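Long-range contacts in carbohydrate kinase, FGGY (PDB 3H6E), which probably works as a sugar kinase of the FGGY family, transferring a phosphate group to a carbohydrate: residues V60-A65 and A216-L221; L149-Q154 and A196-I201; I262-P267 and R291-A296; A415-N420 and G441-I446. All blocks are in the same frame, centred on the assembly; numbering follows the deposited sequence.

Interaction 1. Residues V60-A65 and A216-L221; sequences VLSRYA and AERTGL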
# COMPACT_ATOMS: atom_id res chain seq x y z
N VAL A 60 -4.18 14.68 21.25
CA VAL A 60 -5.13 13.58 21.18
C VAL A 60 -4.74 12.43 22.11
O VAL A 60 -5.61 11.76 22.66
CB VAL A 60 -5.30 13.08 19.73
CG1 VAL A 60 -3.95 12.86 19.08
CG2 VAL A 60 -6.13 11.80 19.69
N LEU A 61 -3.44 12.21 22.28
CA LEU A 61 -2.97 11.18 23.20
C LEU A 61 -3.37 11.52 24.64
O LEU A 61 -3.67 10.63 25.43
CB LEU A 61 -1.45 11.01 23.11
CG LEU A 61 -0.92 10.10 22.00
CD1 LEU A 61 0.56 9.86 22.21
CD2 LEU A 61 -1.67 8.79 21.96
N SER A 62 -3.37 12.81 24.96
CA SER A 62 -3.77 13.27 26.28
C SER A 62 -5.20 12.86 26.59
O SER A 62 -5.56 12.59 27.73
CB SER A 62 -3.61 14.78 26.40
OG SER A 62 -2.25 15.17 26.37
N ARG A 63 -6.03 12.81 25.54
CA ARG A 63 -7.45 12.51 25.69
C ARG A 63 -7.71 11.11 26.23
O ARG A 63 -8.74 10.86 26.87
CB ARG A 63 -8.18 12.71 24.36
CG ARG A 63 -8.06 14.12 23.80
CD ARG A 63 -9.09 14.38 22.71
NE ARG A 63 -9.00 15.74 22.20
CZ ARG A 63 -8.26 16.10 21.15
NH1 ARG A 63 -8.23 17.37 20.76
NH2 ARG A 63 -7.56 15.20 20.49
N TYR A 64 -6.79 10.18 25.99
CA TYR A 64 -6.98 8.79 26.41
C TYR A 64 -6.19 8.45 27.67
O TYR A 64 -5.69 7.34 27.81
CB TYR A 64 -6.58 7.84 25.28
CG TYR A 64 -7.14 8.19 23.92
CD1 TYR A 64 -8.47 7.93 23.60
CD2 TYR A 64 -6.34 8.78 22.95
CE1 TYR A 64 -8.99 8.25 22.36
CE2 TYR A 64 -6.85 9.11 21.70
CZ TYR A 64 -8.17 8.84 21.41
OH TYR A 64 -8.68 9.16 20.17
N ALA A 65 -6.09 9.40 28.59
CA ALA A 65 -5.31 9.20 29.81
C ALA A 65 -6.07 8.38 30.86
O ALA A 65 -5.46 7.80 31.76
CB ALA A 65 -4.87 10.53 30.39
N ALA A 216 5.21 10.41 28.76
CA ALA A 216 4.20 9.77 29.59
C ALA A 216 3.51 10.83 30.44
O ALA A 216 2.35 10.68 30.82
CB ALA A 216 4.83 8.71 30.47
N GLU A 217 4.25 11.90 30.71
CA GLU A 217 3.76 12.98 31.56
C GLU A 217 2.62 13.76 30.92
O GLU A 217 1.46 13.63 31.33
CB GLU A 217 4.91 13.94 31.89
CG GLU A 217 4.70 14.73 33.17
CD GLU A 217 4.44 13.82 34.36
OE1 GLU A 217 4.91 12.66 34.32
OE2 GLU A 217 3.77 14.26 35.31
N ARG A 218 2.96 14.56 29.92
CA ARG A 218 2.00 15.49 29.32
C ARG A 218 0.87 14.80 28.56
O ARG A 218 -0.03 15.47 28.04
CB ARG A 218 2.73 16.48 28.41
CG ARG A 218 3.88 15.86 27.65
CD ARG A 218 3.78 16.20 26.17
NE ARG A 218 3.54 17.62 25.91
CZ ARG A 218 2.34 18.17 25.80
NH1 ARG A 218 1.24 17.42 25.94
NH2 ARG A 218 2.22 19.46 25.56
N THR A 219 0.91 13.48 28.47
CA THR A 219 -0.19 12.72 27.89
C THR A 219 -0.98 12.04 29.00
O THR A 219 -2.12 11.61 28.80
CB THR A 219 0.29 11.65 26.91
OG1 THR A 219 0.82 10.54 27.63
CG2 THR A 219 1.36 12.22 25.98
N GLY A 220 -0.36 11.95 30.17
CA GLY A 220 -1.00 11.32 31.31
C GLY A 220 -1.10 9.82 31.13
O GLY A 220 -1.88 9.15 31.82
N LEU A 221 -0.33 9.28 30.19
CA LEU A 221 -0.26 7.84 29.99
C LEU A 221 0.81 7.25 30.90
O LEU A 221 1.77 7.92 31.27
CB LEU A 221 0.05 7.52 28.53
CG LEU A 221 -1.04 7.82 27.50
CD1 LEU A 221 -0.50 7.65 26.09
CD2 LEU A 221 -2.26 6.93 27.72

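Interaction 2. Residues L149-Q154 and A196-I201; sequences LLPWAQ and ARFAPI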
# COMPACT_ATOMS: atom_id res chain seq x y z
N LEU A 149 19.58 7.25 10.04
CA LEU A 149 18.44 7.17 9.14
C LEU A 149 17.40 6.21 9.70
O LEU A 149 17.73 5.26 10.40
CB LEU A 149 18.88 6.78 7.74
CG LEU A 149 19.62 7.90 7.02
CD1 LEU A 149 20.10 7.46 5.64
CD2 LEU A 149 18.74 9.13 6.92
N LEU A 150 16.14 6.47 9.36
CA LEU A 150 15.04 5.84 10.06
C LEU A 150 13.73 6.10 9.33
O LEU A 150 13.35 7.25 9.11
CB LEU A 150 15.00 6.42 11.48
CG LEU A 150 14.12 5.79 12.56
CD1 LEU A 150 14.58 6.24 13.93
CD2 LEU A 150 12.71 6.22 12.33
N PRO A 151 13.03 5.02 8.94
CA PRO A 151 11.79 5.16 8.17
C PRO A 151 10.75 6.02 8.88
O PRO A 151 10.81 6.18 10.10
CB PRO A 151 11.29 3.71 8.05
CG PRO A 151 12.51 2.87 8.20
CD PRO A 151 13.37 3.61 9.19
N TRP A 152 9.80 6.55 8.12
CA TRP A 152 8.77 7.45 8.63
C TRP A 152 7.97 6.84 9.78
O TRP A 152 7.79 7.46 10.82
CB TRP A 152 7.85 7.85 7.47
CG TRP A 152 6.66 8.70 7.82
CD1 TRP A 152 5.35 8.41 7.58
CD2 TRP A 152 6.68 10.00 8.43
NE1 TRP A 152 4.55 9.43 8.01
CE2 TRP A 152 5.34 10.42 8.54
CE3 TRP A 152 7.69 10.83 8.90
CZ2 TRP A 152 4.99 11.64 9.10
CZ3 TRP A 152 7.34 12.05 9.46
CH2 TRP A 152 6.00 12.44 9.56
N ALA A 153 7.49 5.61 9.59
CA ALA A 153 6.71 4.93 10.61
C ALA A 153 7.49 4.80 11.92
O ALA A 153 6.97 5.08 13.00
CB ALA A 153 6.27 3.57 10.11
N GLN A 154 8.75 4.38 11.81
CA GLN A 154 9.60 4.18 12.98
C GLN A 154 9.98 5.50 13.62
O GLN A 154 10.34 5.55 14.79
CB GLN A 154 10.86 3.39 12.61
CG GLN A 154 10.61 1.91 12.42
CD GLN A 154 9.54 1.64 11.39
OE1 GLN A 154 8.48 1.10 11.71
NE2 GLN A 154 9.80 2.03 10.15
N ALA A 196 24.86 1.92 6.43
CA ALA A 196 25.52 2.08 7.72
C ALA A 196 24.88 3.17 8.57
O ALA A 196 25.08 3.22 9.78
CB ALA A 196 27.01 2.35 7.52
N ARG A 197 24.13 4.06 7.93
CA ARG A 197 23.49 5.17 8.63
C ARG A 197 22.16 4.78 9.28
O ARG A 197 21.66 5.49 10.15
CB ARG A 197 23.25 6.34 7.68
CG ARG A 197 24.50 6.89 7.00
CD ARG A 197 24.10 7.99 6.03
NE ARG A 197 25.22 8.49 5.24
CZ ARG A 197 25.09 9.38 4.26
NH1 ARG A 197 23.90 9.87 3.95
NH2 ARG A 197 26.16 9.78 3.58
N PHE A 198 21.58 3.67 8.84
CA PHE A 198 20.26 3.25 9.33
C PHE A 198 20.24 2.70 10.75
O PHE A 198 21.13 1.96 11.17
CB PHE A 198 19.63 2.24 8.36
CG PHE A 198 18.87 2.88 7.23
CD1 PHE A 198 17.51 3.12 7.35
CD2 PHE A 198 19.51 3.24 6.06
CE1 PHE A 198 16.81 3.71 6.32
CE2 PHE A 198 18.82 3.83 5.03
CZ PHE A 198 17.46 4.07 5.16
N ALA A 199 19.20 3.07 11.49
CA ALA A 199 18.96 2.50 12.81
C ALA A 199 18.79 0.99 12.71
O ALA A 199 18.26 0.49 11.72
CB ALA A 199 17.73 3.13 13.43
N PRO A 200 19.25 0.26 13.74
CA PRO A 200 19.21 -1.21 13.70
C PRO A 200 17.83 -1.73 13.34
O PRO A 200 16.83 -1.26 13.88
CB PRO A 200 19.57 -1.60 15.14
CG PRO A 200 20.41 -0.47 15.62
CD PRO A 200 19.84 0.77 14.99
N ILE A 201 17.78 -2.68 12.41
CA ILE A 201 16.51 -3.25 11.98
C ILE A 201 15.87 -4.12 13.06
O ILE A 201 16.53 -4.96 13.68
CB ILE A 201 16.66 -4.07 10.68
CG1 ILE A 201 16.83 -3.13 9.48
CG2 ILE A 201 15.46 -4.98 10.48
CD1 ILE A 201 17.12 -3.84 8.17

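Interaction 3. Residues I262-P267 and R291-A296; sequences IAMRLP and RPVPSA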
# COMPACT_ATOMS: atom_id res chain seq x y z
N ILE A 262 -3.91 -2.72 -7.03
CA ILE A 262 -2.64 -3.32 -6.66
C ILE A 262 -2.80 -4.74 -6.13
O ILE A 262 -3.52 -4.97 -5.16
CB ILE A 262 -1.90 -2.49 -5.59
CG1 ILE A 262 -1.72 -1.05 -6.08
CG2 ILE A 262 -0.55 -3.11 -5.27
CD1 ILE A 262 -1.06 -0.14 -5.06
N ALA A 263 -2.13 -5.68 -6.78
CA ALA A 263 -2.13 -7.07 -6.35
C ALA A 263 -0.89 -7.34 -5.50
O ALA A 263 0.23 -7.24 -5.99
CB ALA A 263 -2.19 -8.00 -7.54
N MSE A 264 -1.11 -7.69 -4.24
CA MSE A 264 -0.01 -8.05 -3.35
C MSE A 264 -0.17 -9.49 -2.90
O MSE A 264 -1.10 -9.83 -2.16
CB MSE A 264 0.02 -7.12 -2.15
CG MSE A 264 0.11 -5.65 -2.52
SE MSE A 264 -0.01 -4.47 -0.97
CE MSE A 264 1.68 -4.93 -0.11
N ARG A 265 0.73 -10.35 -3.36
CA ARG A 265 0.64 -11.77 -3.08
C ARG A 265 1.44 -12.18 -1.85
O ARG A 265 2.54 -11.70 -1.62
CB ARG A 265 1.10 -12.59 -4.29
CG ARG A 265 1.30 -14.06 -3.99
CD ARG A 265 1.86 -14.81 -5.18
NE ARG A 265 2.14 -16.19 -4.84
CZ ARG A 265 2.81 -17.04 -5.61
NH1 ARG A 265 3.28 -16.65 -6.78
NH2 ARG A 265 3.02 -18.28 -5.20
N LEU A 266 0.86 -13.09 -1.06
CA LEU A 266 1.55 -13.66 0.09
C LEU A 266 1.87 -15.12 -0.21
O LEU A 266 1.09 -16.01 0.13
CB LEU A 266 0.66 -13.57 1.33
CG LEU A 266 0.08 -12.18 1.61
CD1 LEU A 266 -1.08 -12.24 2.61
CD2 LEU A 266 1.16 -11.23 2.08
N PRO A 267 3.01 -15.36 -0.86
CA PRO A 267 3.35 -16.71 -1.33
C PRO A 267 3.50 -17.71 -0.19
O PRO A 267 4.00 -17.37 0.88
CB PRO A 267 4.70 -16.50 -2.04
CG PRO A 267 4.78 -15.03 -2.32
CD PRO A 267 4.07 -14.38 -1.18
N ARG A 291 9.67 -11.56 4.38
CA ARG A 291 9.41 -12.40 3.21
C ARG A 291 8.92 -11.57 2.03
O ARG A 291 8.05 -10.71 2.18
CB ARG A 291 8.40 -13.49 3.55
CG ARG A 291 9.01 -14.77 4.14
CD ARG A 291 7.96 -15.60 4.89
NE ARG A 291 6.59 -15.22 4.53
CZ ARG A 291 5.89 -15.75 3.52
NH1 ARG A 291 6.43 -16.69 2.76
NH2 ARG A 291 4.65 -15.33 3.28
N PRO A 292 9.47 -11.83 0.84
CA PRO A 292 9.07 -11.08 -0.36
C PRO A 292 7.57 -11.13 -0.64
O PRO A 292 6.92 -12.17 -0.52
CB PRO A 292 9.85 -11.77 -1.48
CG PRO A 292 11.05 -12.34 -0.80
CD PRO A 292 10.57 -12.77 0.56
N VAL A 293 7.03 -9.97 -1.02
CA VAL A 293 5.62 -9.83 -1.36
C VAL A 293 5.50 -9.39 -2.82
O VAL A 293 5.47 -8.19 -3.11
CB VAL A 293 4.95 -8.78 -0.47
CG1 VAL A 293 3.52 -8.50 -0.94
CG2 VAL A 293 4.98 -9.22 0.98
N PRO A 294 5.46 -10.37 -3.74
CA PRO A 294 5.35 -10.06 -5.17
C PRO A 294 4.13 -9.19 -5.45
O PRO A 294 3.04 -9.48 -4.95
CB PRO A 294 5.19 -11.44 -5.81
CG PRO A 294 5.85 -12.37 -4.85
CD PRO A 294 5.57 -11.81 -3.48
N SER A 295 4.32 -8.15 -6.25
CA SER A 295 3.26 -7.18 -6.50
C SER A 295 3.15 -6.80 -7.97
O SER A 295 4.13 -6.77 -8.69
CB SER A 295 3.50 -5.92 -5.66
OG SER A 295 3.84 -6.26 -4.33
N ALA A 296 1.93 -6.50 -8.40
CA ALA A 296 1.68 -5.99 -9.74
C ALA A 296 0.54 -5.00 -9.68
O ALA A 296 -0.51 -5.29 -9.11
CB ALA A 296 1.34 -7.13 -10.68

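Interaction 4. Residues A415-N420 and G441-I446; sequences AVYTAN and GELVRI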
# COMPACT_ATOMS: atom_id res chain seq x y z
N ALA A 415 -10.75 -19.00 -5.13
CA ALA A 415 -11.77 -18.44 -4.25
C ALA A 415 -11.59 -16.93 -4.10
O ALA A 415 -10.77 -16.47 -3.31
CB ALA A 415 -11.72 -19.13 -2.88
N VAL A 416 -12.36 -16.17 -4.87
CA VAL A 416 -12.36 -14.72 -4.76
C VAL A 416 -13.25 -14.27 -3.61
O VAL A 416 -14.36 -14.76 -3.44
CB VAL A 416 -12.85 -14.06 -6.07
CG1 VAL A 416 -12.91 -12.55 -5.93
CG2 VAL A 416 -11.96 -14.47 -7.23
N TYR A 417 -12.76 -13.34 -2.80
CA TYR A 417 -13.48 -12.90 -1.61
C TYR A 417 -13.75 -11.40 -1.58
O TYR A 417 -13.08 -10.61 -2.25
CB TYR A 417 -12.71 -13.29 -0.35
CG TYR A 417 -12.65 -14.78 -0.08
CD1 TYR A 417 -13.79 -15.48 0.30
CD2 TYR A 417 -11.44 -15.47 -0.18
CE1 TYR A 417 -13.73 -16.84 0.56
CE2 TYR A 417 -11.38 -16.83 0.08
CZ TYR A 417 -12.53 -17.51 0.45
OH TYR A 417 -12.49 -18.86 0.71
N THR A 418 -14.74 -11.01 -0.78
CA THR A 418 -14.96 -9.62 -0.41
C THR A 418 -15.36 -9.60 1.06
O THR A 418 -15.95 -10.56 1.55
CB THR A 418 -16.06 -8.94 -1.25
OG1 THR A 418 -17.25 -9.74 -1.22
CG2 THR A 418 -15.61 -8.76 -2.69
N ALA A 419 -15.04 -8.52 1.76
CA ALA A 419 -15.29 -8.42 3.19
C ALA A 419 -16.77 -8.19 3.51
O ALA A 419 -17.51 -7.64 2.71
CB ALA A 419 -14.43 -7.34 3.82
N ASN A 420 -17.17 -8.62 4.70
CA ASN A 420 -18.56 -8.57 5.13
C ASN A 420 -18.93 -7.22 5.71
O ASN A 420 -19.96 -6.64 5.37
CB ASN A 420 -18.80 -9.64 6.20
CG ASN A 420 -20.13 -10.34 6.03
OD1 ASN A 420 -20.78 -10.20 5.00
ND2 ASN A 420 -20.53 -11.10 7.04
N GLY A 441 -16.69 -8.69 10.51
CA GLY A 441 -17.35 -9.44 9.46
C GLY A 441 -16.63 -10.72 9.12
O GLY A 441 -15.75 -11.18 9.85
N GLU A 442 -17.01 -11.31 8.00
CA GLU A 442 -16.38 -12.52 7.50
C GLU A 442 -16.19 -12.37 6.00
O GLU A 442 -16.73 -11.45 5.39
CB GLU A 442 -17.26 -13.74 7.79
CG GLU A 442 -17.42 -14.05 9.26
CD GLU A 442 -18.45 -15.14 9.51
OE1 GLU A 442 -19.35 -15.32 8.66
OE2 GLU A 442 -18.36 -15.81 10.56
N LEU A 443 -15.42 -13.28 5.41
CA LEU A 443 -15.28 -13.28 3.96
C LEU A 443 -16.42 -14.06 3.32
O LEU A 443 -16.76 -15.16 3.76
CB LEU A 443 -13.93 -13.87 3.55
CG LEU A 443 -12.71 -13.08 4.02
CD1 LEU A 443 -11.43 -13.69 3.45
CD2 LEU A 443 -12.84 -11.61 3.64
N VAL A 444 -17.01 -13.48 2.29
CA VAL A 444 -18.04 -14.13 1.51
C VAL A 444 -17.46 -14.44 0.15
O VAL A 444 -16.93 -13.55 -0.51
CB VAL A 444 -19.27 -13.21 1.32
CG1 VAL A 444 -20.42 -13.97 0.66
CG2 VAL A 444 -19.71 -12.60 2.65
N ARG A 445 -17.54 -15.70 -0.28
CA ARG A 445 -17.01 -16.03 -1.60
C ARG A 445 -17.89 -15.45 -2.70
O ARG A 445 -19.11 -15.37 -2.57
CB ARG A 445 -16.84 -17.54 -1.79
CG ARG A 445 -16.08 -17.87 -3.06
CD ARG A 445 -15.84 -19.35 -3.23
NE ARG A 445 -15.13 -19.63 -4.47
CZ ARG A 445 -14.87 -20.86 -4.92
NH1 ARG A 445 -15.27 -21.92 -4.23
NH2 ARG A 445 -14.22 -21.02 -6.06
N ILE A 446 -17.25 -15.05 -3.79
CA ILE A 446 -17.96 -14.44 -4.90
C ILE A 446 -18.35 -15.48 -5.94
O ILE A 446 -17.52 -16.30 -6.36
CB ILE A 446 -17.11 -13.34 -5.57
CG1 ILE A 446 -16.76 -12.25 -4.56
CG2 ILE A 446 -17.85 -12.75 -6.76
CD1 ILE A 446 -17.98 -11.67 -3.85

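Interaction 1. Residues V60-A65 and A216-L221
Backbone almost touches backbone where these two helices run out: the CA atoms of Ser-62 and Thr-219 stand only 4.0 Å apart. A CA-H...O contact fills that narrow gap, Ser-62 CA lying 3.4 Å from Thr-219 O with an angle of 168° at the hydrogen. One residue earlier, Arg-218 O meets Ser-62 OG at 2.8 Å; the hydroxyl has a single proton and also has Leu-58 O of its own helix within reach, so the two carbonyls share it or compete for it. Ser-62 OG is anti to its carbonyl carbon, which turns it across to segment 216-221. Ala-65 then lays its CB against Thr-219 O at 3.4 Å, near Gly-220, whose positive phi (71°) takes the chain out of the helix and where a side chain would crowd that same methyl.

Both branches of the buried Thr-219 are at work. OG1, in the crowded position between N and carbonyl carbon, accepts from Leu-221 N at 3.1 Å and so closes an ST turn, while CG2 rests 4.2 Å from Leu-61 CB. An alanine here would probably loosen the turn and thin the packing against Leu-61, since both OG1 and CG2 would be gone. Beyond the turn, Leu-221 CD2 settles 3.5 Å from Tyr-64 O; the hydroxyl OH of Tyr-64 is hydrogen-bonded to Asp-31 OD2. The contact joins helix 50-63, which packs on strands 17-23 and 29-36, to helix 213-219. Its polar part rests on main-chain carbonyls met by one hydroxyl and by C-H groups, with no salt bridge between the two segments.

Interaction 2. Residues L149-Q154 and A196-I201
Leu-149 begins its contact at CB, which sits squarely over the Phe-198 ring, 3.7 Å from the centroid and only 2° off the ring normal, a well-centred CH-pi contact. With chi1 near -72° the CG is anti to the carbonyl carbon, and from there the chain turns toward Arg-197, CG coming 4.0 Å from Arg-197 CB. The tip then divides its attention: CD1 is 3.9 Å from Phe-198 CE2 and equally near Arg-197 CB, so it bridges the ring and the root of the arginine, whose extended chain lies alongside the leucine and carries its guanidinium away to a salt bridge with Asp-137.

The main chain fixes this placement. Leu-149 N donates to Arg-197 O at 2.7 Å, from above the carbonyl plane, and Leu-149 O accepts from Ala-199 N at 2.9 Å, nearly along the C=O axis. Both bonds are close to straight, and together they form a single beta bridge between Leu-149 and Phe-198. Pro-151 CD approaches the edge of the same ring at 4.5 Å. Replacing Phe-198 with an alanine would probably leave Leu-149 CB without its flat platform and open the packing beside Pro-151, although the backbone bonds could persist.

Strand 148-151 is an outer strand of a small antiparallel sheet, its other side bonded through Leu-150 to Ala-82. Segment 196-201 bonds to the opposite edge at Leu-149 alone, through that single bridge. Met-144 of helix 141-145 lies beside Leu-149, and Leu-171 of helix 168-171 and Phe-185 of strand 184-185 lie against Phe-198.

Interaction 3. Residues I262-P267 and R291-A296
Strands 261-266 and 292-298 are antiparallel neighbours inside the mixed sheet of the C-terminal domain, which belongs to the actin-like ATPase superfamily; their short segments run at 154° to each other. The first shell is main chain. Ala-263 and Ala-296 form a hydrogen-bonded pair, with Ala-263 N on Ala-296 O at 2.9 Å and Ala-296 N returning to Ala-263 O at 3.0 Å. Two residues along, Arg-265 N gives a nearly straight bond to Pro-294 O at 2.9 Å. Proline has no N-H to return it, so Arg-265 O faces carbon instead, with Val-293 CG1 at 3.4 Å and Pro-294 CD close by.

Side chains form the next layer. Selenomethionine Met-264 and Ser-295 share one face, where the side chains of Met-264 and Val-293 cross obliquely, CB of the first 4.0 Å from CG1 of the second. The valine puts CG1 anti to its backbone N, which brings that methyl both to Met-264 and to the carbonyl of Arg-265. Pro-267 and Pro-294 meet tip to tip, CG against CD at 3.5 Å.

Farther out lie the groups that hold these in place. The extended Arg-265 reaches Glu-251 in a salt bridge and Ile-385 O in a hydrogen bond, strand 252-256 bonds to the far edge of 261-266, and strand 282-286 does the same for 292-298, so both strands are interior ones. Arg-291, tied through NE to Asp-287, bends at chi3 and turns its guanidinium edge toward the end of the pair: NH1 at 3.1 Å and NH2 at 3.2 Å both donate to the single atom Pro-267 O.

Interaction 4. Residues A415-N420 and G441-I446
Val-416 O is the best-held polar atom of this pair, gripped by one firm hydrogen bond and one weaker C-H contact. Ile-446 N donates to it at 2.9 Å, in the carbonyl plane, while Arg-445 CA adds a CA-H...O contact at 3.5 Å. Further along, Thr-418 and Val-444 make a hydrogen-bonded pair of uneven quality: Val-444 N reaches Thr-418 O at 3.2 Å, almost straight at 175°, whereas the return bond from Thr-418 N is weak.

On one face Tyr-417 pairs with Arg-445 at a non-hydrogen-bonded position, and Leu-443 crosses the ring at about a right angle. The leucine CD1 lies over the ring face, 4.2 Å from its centroid, and its CB presses against Tyr-417 CD1 at 3.6 Å. Arg-445 stretches back along its neighbour with chi1 near -170°, CG anti to the backbone N; its guanidinium then takes Ala-415 CB over one face, toward the rim, and NH2 is bound by Cys-414 O. Phe-244, Glu-246 and Ile-247 pack against Leu-443 from this side.

The other face carries Thr-418 and, beside it, Ile-446, whose chi2 bend sends CD1 to within 3.3 Å of Thr-418 OG1 and close to CG2 as well. Val-404 of helix 401-410 lies on both residues and Ala-408 on the isoleucine. That helix links the parallel strands 390-394 and 415-419 in a beta-alpha-beta crossover, and strand 443-445 then adds an antiparallel outer edge to the mixed sheet of the C-terminal domain of this FGGY kinase.

Interactions 3 and 4 belong to one mixed sheet: strand 443-445 ends it, and strands 390-394 and 252-256 stand between strands 415-419 and 261-266, leaving the two contacts about 19 Å apart between centres. Interactions 1 and 2 lie in the N-terminal part, about 26 Å apart between centres, and the chain passes through interaction 2 between the two halves of interaction 1. Of the pairs that join one half of the molecule to the other, interactions 2 and 3 are the nearest, about 23 Å between centres and 11 Å between nearest atoms, while the centres of 1 and 4 are about 39 Å apart. As in relatives, substrates probably bind between the two domains.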